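Long-range contacts in interpain A (PDB 3BB7), which probably cleaves peptide bonds as a cysteine peptidase of the C10 family, made as a zymogen: residues 92-97 with 168-173; 96-101 with 109-114. The protein carries 1 engineered substitution. All blocks are in the same frame, centred on the assembly; numbering follows the deposited sequence.

Interaction 1 (92-97 with 168-173). Unlike the reference sequence in segment 168-173: Asn-169 (reference Asp).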
loop_
_atom_site.group_PDB
_atom_site.type_symbol
_atom_site.label_atom_id
_atom_site.label_comp_id
_atom_site.label_asym_id
_atom_site.label_seq_id
_atom_site.Cartn_x
_atom_site.Cartn_y
_atom_site.Cartn_z
ATOM N N THR A 92 2.482 12.347 -0.529
ATOM C CA THR A 92 3.426 11.809 -1.484
ATOM C C THR A 92 2.714 10.917 -2.510
ATOM O O THR A 92 1.640 10.360 -2.247
ATOM C CB THR A 92 4.495 10.971 -0.774
ATOM O OG1 THR A 92 3.857 10.017 0.098
ATOM C CG2 THR A 92 5.418 11.853 0.026
ATOM N N THR A 93 3.325 10.787 -3.684
ATOM C CA THR A 93 2.847 9.877 -4.700
ATOM C C THR A 93 4.011 9.029 -5.193
ATOM O O THR A 93 4.394 9.066 -6.358
ATOM C CB THR A 93 2.165 10.623 -5.872
ATOM O OG1 THR A 93 2.984 11.720 -6.288
ATOM C CG2 THR A 93 0.801 11.132 -5.439
ATOM N N TRP A 94 4.584 8.256 -4.280
ATOM C CA TRP A 94 5.811 7.539 -4.603
ATOM C C TRP A 94 5.586 6.235 -5.358
ATOM O O TRP A 94 4.439 5.786 -5.498
ATOM C CB TRP A 94 6.624 7.329 -3.316
ATOM C CG TRP A 94 7.137 8.644 -2.749
ATOM C CD1 TRP A 94 7.076 9.878 -3.346
ATOM C CD2 TRP A 94 7.836 8.830 -1.518
ATOM N NE1 TRP A 94 7.706 10.827 -2.564
ATOM C CE2 TRP A 94 8.156 10.216 -1.424
ATOM C CE3 TRP A 94 8.179 7.978 -0.445
ATOM C CZ2 TRP A 94 8.806 10.765 -0.317
ATOM C CZ3 TRP A 94 8.856 8.515 0.649
ATOM C CH2 TRP A 94 9.153 9.905 0.706
ATOM N N GLY A 95 6.664 5.660 -5.887
ATOM C CA GLY A 95 6.578 4.461 -6.686
ATOM C C GLY A 95 7.785 3.570 -6.439
ATOM O O GLY A 95 8.425 3.662 -5.364
ATOM N N GLN A 96 8.108 2.709 -7.408
ATOM C CA GLN A 96 9.123 1.675 -7.196
ATOM C C GLN A 96 10.312 1.768 -8.150
ATOM O O GLN A 96 11.299 1.029 -7.977
ATOM C CB GLN A 96 8.507 0.284 -7.372
ATOM C CG GLN A 96 7.437 -0.079 -6.356
ATOM C CD GLN A 96 7.114 -1.560 -6.401
ATOM O OE1 GLN A 96 8.011 -2.394 -6.547
ATOM N NE2 GLN A 96 5.818 -1.900 -6.249
ATOM N N GLN A 97 10.229 2.631 -9.160
ATOM C CA GLN A 97 11.318 2.768 -10.138
ATOM C C GLN A 97 12.111 4.072 -9.955
ATOM O O GLN A 97 12.279 4.516 -8.807
ATOM C CB GLN A 97 10.827 2.481 -11.560
ATOM C CG GLN A 97 10.270 1.071 -11.643
ATOM C CD GLN A 97 9.949 0.643 -13.025
ATOM O OE1 GLN A 97 8.856 0.903 -13.524
ATOM N NE2 GLN A 97 10.898 -0.024 -13.665
ATOM N N ASP A 168 7.284 15.455 -2.546
ATOM C CA ASP A 168 6.006 14.754 -2.637
ATOM C C ASP A 168 5.946 13.940 -3.933
ATOM O O ASP A 168 5.479 12.818 -3.924
ATOM C CB ASP A 168 4.839 15.732 -2.597
ATOM C CG ASP A 168 4.513 16.181 -1.201
ATOM O OD1 ASP A 168 4.964 15.528 -0.216
ATOM O OD2 ASP A 168 3.780 17.195 -1.103
ATOM N N ASN A 169 6.435 14.518 -5.033
ATOM C CA ASN A 169 6.201 14.002 -6.390
ATOM C C ASN A 169 7.563 13.977 -7.099
ATOM O O ASN A 169 8.220 14.994 -7.173
ATOM C CB ASN A 169 5.252 15.005 -7.089
ATOM C CG ASN A 169 4.818 14.579 -8.486
ATOM O OD1 ASN A 169 5.298 13.580 -9.055
ATOM N ND2 ASN A 169 3.885 15.360 -9.061
ATOM N N TYR A 170 7.964 12.832 -7.628
ATOM C CA TYR A 170 9.207 12.710 -8.374
ATOM C C TYR A 170 8.945 12.384 -9.852
ATOM O O TYR A 170 9.850 11.941 -10.543
ATOM C CB TYR A 170 10.096 11.607 -7.785
ATOM C CG TYR A 170 10.764 11.975 -6.470
ATOM C CD1 TYR A 170 10.128 11.701 -5.241
ATOM C CD2 TYR A 170 12.026 12.570 -6.450
ATOM C CE1 TYR A 170 10.727 12.021 -4.022
ATOM C CE2 TYR A 170 12.648 12.904 -5.222
ATOM C CZ TYR A 170 11.989 12.617 -4.011
ATOM O OH TYR A 170 12.578 12.950 -2.811
ATOM N N SER A 171 7.723 12.613 -10.332
ATOM C CA SER A 171 7.397 12.294 -11.728
ATOM C C SER A 171 7.808 13.372 -12.706
ATOM O O SER A 171 7.649 13.192 -13.934
ATOM C CB SER A 171 5.898 12.037 -11.879
ATOM O OG SER A 171 5.175 13.223 -11.616
ATOM N N GLY A 172 8.278 14.509 -12.208
ATOM C CA GLY A 172 8.795 15.536 -13.095
ATOM C C GLY A 172 10.184 15.896 -12.636
ATOM O O GLY A 172 11.106 15.053 -12.649
ATOM N N ASN A 173 10.327 17.127 -12.173
ATOM C CA ASN A 173 11.631 17.669 -11.841
ATOM C C ASN A 173 12.022 17.342 -10.407
ATOM O O ASN A 173 11.154 17.253 -9.530
ATOM C CB ASN A 173 11.647 19.175 -12.088
ATOM C CG ASN A 173 11.493 19.510 -13.567
ATOM O OD1 ASN A 173 11.579 18.621 -14.434
ATOM N ND2 ASN A 173 11.236 20.777 -13.866
HETATM O O HOH W 1 2.451 14.057 -4.625
HETATM O O HOH W 2 5.577 11.138 -7.973
#
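Trp-94 and Tyr-170 meet where two loops of the papain-like (clan CA) catalytic domain come together, one leading toward helix 116-128 and the other into helix 176-192. From CB the Trp-94 side chain turns so that CG stands anti to its own carbonyl carbon (chi1 -67°), and the atoms of its five-membered ring approach the second loop obliquely. Trp-94 CD1 lies 4.0 Å from Tyr-170 CD1. Next along, Trp-94 NE1 comes within 3.6 Å of Tyr-170 CE1, at the edge of the phenol ring and in its plane. Trp-94 CE2 brushes the same carbon. The two planes are inclined at 58°, a slanted aromatic contact. Tryptophan suits the place because its large ring also packs on Val-182, Leu-185 and Met-186, while its N-H bonds Lys-167 O. Thr-92 CG2 rests on one indole face, toward its rim, while Thr-92 OG1 bonds Gln-123 OE1. The Tyr-170 hydroxyl bonds Glu-178 O and Lys-167 N.

The backbones are joined by Thr-93 N, which donates to Asp-168 O over 3.0 Å at 163°. Asn-169 differs from the reference Asp; its OD1 closes an Asx turn by accepting from Ser-171 N at 2.9 Å, and also takes the Ser-171 hydroxyl. A water completes the link, donating to Thr-93 O and Asn-169 OD1 and accepting from Tyr-170 N at 2.9 Å.

Interaction 2 (96-101 with 109-114); sequences QQMPYN and KGRLIT
Gln-96 lays its CB and CG against the hydroxyl of Thr-114, with Gln-96 CB 3.3 Å from Thr-114 OG1. Its OE1 meets the end of Ile-113, 3.4 Å from Ile-113 CD1. A chi2 of -167° sets CD on an extended course; OE1 also accepts a weak bond from Gly-115 N. In papain-like peptidases a glutamine upstream of the nucleophile helps form the oxyanion hole. The position of Gln-96, its side chain about 4 Å at the nearest from that of Ala-116, the engineered replacement at the predicted nucleophile position, is consistent with that role.

One backbone bond joins the segments here: Thr-114 N donates to Gln-96 O over 3.0 Å, in the carbonyl plane and on a lone pair. Threonine is apt because its two branches do different work: OG1 bonds Thr-119, whereas CG2 packs on Tyr-100 CB. The branched Ile-113 likewise serves two glutamines, presenting CG2 to Gln-97 CG at 3.7 Å while CD1 reaches Gln-96. Beyond the CG2 methyl, Gln-97 NE2 donates to a water, which donates to Arg-111 O.

Asn-101 points its CB toward 109-114, where that carbon comes 3.2 Å from Leu-112 O. Arg-111 crosses Asn-101 obliquely, its CD 3.2 Å from Asn-101 O. A bend at chi3 (-59°) sets NE off the extended course of the chain, and NH1 bonds Leu-104 O. Met-98 SD adds a looser touch, 4.2 Å from Arg-111 CD.

Both segments belong to the loop between helices 49-68 and 116-128: Gln-96 rests on Ala-116 and Thr-119 of helix 116-128, while Tyr-100 and Thr-114 lean on Met-186 of helix 176-192.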
loop_
_atom_site.group_PDB
_atom_site.type_symbol
_atom_site.label_atom_id
_atom_site.label_comp_id
_atom_site.label_asym_id
_atom_site.label_seq_id
_atom_site.Cartn_x
_atom_site.Cartn_y
_atom_site.Cartn_z
ATOM N N GLN A 96 8.108 2.709 -7.408
ATOM C CA GLN A 96 9.123 1.675 -7.196
ATOM C C GLN A 96 10.312 1.768 -8.150
ATOM O O GLN A 96 11.299 1.029 -7.977
ATOM C CB GLN A 96 8.507 0.284 -7.372
ATOM C CG GLN A 96 7.437 -0.079 -6.356
ATOM C CD GLN A 96 7.114 -1.560 -6.401
ATOM O OE1 GLN A 96 8.011 -2.394 -6.547
ATOM N NE2 GLN A 96 5.818 -1.900 -6.249
ATOM N N GLN A 97 10.229 2.631 -9.160
ATOM C CA GLN A 97 11.318 2.768 -10.138
ATOM C C GLN A 97 12.111 4.072 -9.955
ATOM O O GLN A 97 12.279 4.516 -8.807
ATOM C CB GLN A 97 10.827 2.481 -11.560
ATOM C CG GLN A 97 10.270 1.071 -11.643
ATOM C CD GLN A 97 9.949 0.643 -13.025
ATOM O OE1 GLN A 97 8.856 0.903 -13.524
ATOM N NE2 GLN A 97 10.898 -0.024 -13.665
ATOM N N MET A 98 12.669 4.665 -11.011
ATOM C CA MET A 98 13.530 5.829 -10.762
ATOM C C MET A 98 12.741 7.043 -10.271
ATOM O O MET A 98 11.645 7.290 -10.757
ATOM C CB MET A 98 14.384 6.164 -11.995
ATOM C CG MET A 98 15.476 5.133 -12.209
ATOM S SD MET A 98 16.806 5.200 -10.970
ATOM C CE MET A 98 17.516 6.820 -11.325
ATOM N N PRO A 99 13.294 7.801 -9.320
ATOM C CA PRO A 99 14.588 7.633 -8.663
ATOM C C PRO A 99 14.549 6.800 -7.379
ATOM O O PRO A 99 15.588 6.643 -6.712
ATOM C CB PRO A 99 14.965 9.068 -8.300
ATOM C CG PRO A 99 13.604 9.698 -7.987
ATOM C CD PRO A 99 12.614 9.042 -8.895
ATOM N N TYR A 100 13.372 6.279 -7.028
ATOM C CA TYR A 100 13.202 5.524 -5.785
ATOM C C TYR A 100 14.176 4.375 -5.672
ATOM O O TYR A 100 14.618 4.057 -4.558
ATOM C CB TYR A 100 11.768 5.004 -5.710
ATOM C CG TYR A 100 10.751 6.116 -5.984
ATOM C CD1 TYR A 100 10.031 6.169 -7.192
ATOM C CD2 TYR A 100 10.548 7.155 -5.049
ATOM C CE1 TYR A 100 9.117 7.229 -7.449
ATOM C CE2 TYR A 100 9.630 8.176 -5.300
ATOM C CZ TYR A 100 8.946 8.220 -6.501
ATOM O OH TYR A 100 8.051 9.254 -6.658
ATOM N N ASN A 101 14.475 3.745 -6.822
ATOM C CA ASN A 101 15.362 2.576 -6.849
ATOM C C ASN A 101 16.802 2.900 -7.236
ATOM O O ASN A 101 17.566 1.976 -7.564
ATOM C CB ASN A 101 14.803 1.501 -7.803
ATOM C CG ASN A 101 14.841 1.942 -9.279
ATOM O OD1 ASN A 101 15.019 3.126 -9.562
ATOM N ND2 ASN A 101 14.690 0.979 -10.217
ATOM N N LYS A 109 18.313 -6.693 -17.322
ATOM C CA LYS A 109 16.874 -6.711 -17.570
ATOM C C LYS A 109 16.204 -5.518 -16.888
ATOM O O LYS A 109 14.980 -5.466 -16.775
ATOM C CB LYS A 109 16.265 -8.014 -17.055
ATOM C CG LYS A 109 16.946 -9.255 -17.639
ATOM C CD LYS A 109 16.116 -10.515 -17.448
ATOM C CE LYS A 109 16.922 -11.775 -17.771
ATOM N NZ LYS A 109 16.113 -12.971 -17.394
ATOM N N GLY A 110 17.012 -4.554 -16.472
ATOM C CA GLY A 110 16.503 -3.369 -15.795
ATOM C C GLY A 110 16.957 -3.315 -14.356
ATOM O O GLY A 110 17.267 -4.331 -13.735
ATOM N N ARG A 111 16.998 -2.107 -13.826
ATOM C CA ARG A 111 17.411 -1.942 -12.441
ATOM C C ARG A 111 16.386 -2.599 -11.482
ATOM O O ARG A 111 15.175 -2.558 -11.728
ATOM C CB ARG A 111 17.552 -0.452 -12.101
ATOM C CG ARG A 111 18.168 -0.165 -10.764
ATOM C CD ARG A 111 18.468 1.332 -10.587
ATOM N NE ARG A 111 19.391 1.847 -11.612
ATOM C CZ ARG A 111 20.723 1.766 -11.549
ATOM N NH1 ARG A 111 21.344 1.203 -10.504
ATOM N NH2 ARG A 111 21.455 2.258 -12.557
ATOM N N LEU A 112 16.879 -3.184 -10.383
ATOM C CA LEU A 112 15.978 -3.768 -9.407
ATOM C C LEU A 112 15.004 -2.688 -8.906
ATOM O O LEU A 112 15.384 -1.504 -8.777
ATOM C CB LEU A 112 16.781 -4.323 -8.238
ATOM C CG LEU A 112 17.804 -5.432 -8.581
ATOM C CD1 LEU A 112 18.591 -5.866 -7.319
ATOM C CD2 LEU A 112 17.178 -6.662 -9.302
ATOM N N ILE A 113 13.766 -3.088 -8.604
ATOM C CA ILE A 113 12.763 -2.129 -8.133
ATOM C C ILE A 113 12.528 -2.218 -6.644
ATOM O O ILE A 113 12.959 -3.177 -5.996
ATOM C CB ILE A 113 11.460 -2.227 -8.997
ATOM C CG1 ILE A 113 10.645 -3.516 -8.715
ATOM C CG2 ILE A 113 11.823 -2.098 -10.488
ATOM C CD1 ILE A 113 9.300 -3.615 -9.457
ATOM N N THR A 114 11.921 -1.182 -6.052
ATOM C CA THR A 114 12.009 -1.111 -4.601
ATOM C C THR A 114 11.184 -2.152 -3.844
ATOM O O THR A 114 11.512 -2.498 -2.689
ATOM C CB THR A 114 11.559 0.261 -4.081
ATOM O OG1 THR A 114 10.208 0.475 -4.506
ATOM C CG2 THR A 114 12.491 1.349 -4.579
HETATM O O HOH W 3 13.776 -0.712 -13.320
#

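The two contacts begin in the same part of the chain, sharing Gln-96 and Gln-97, and their centres are 12 Å apart on one side of the molecule. Interaction 2 closes a short local excursion just ahead of helix 116-128, whereas interaction 1 reaches across to a loop just before helix 176-192, some seventy residues on. They touch through Tyr-100, whose ring meets those of both Trp-94 and Tyr-170, and through Pro-99 CG, 3.6 Å from Tyr-170 CD2. All four segments belong to the peptidase C10 catalytic domain. Together they tie the loop leading to the predicted nucleophile position to helices 116-128 and 176-192, with interaction 2 nearer that site.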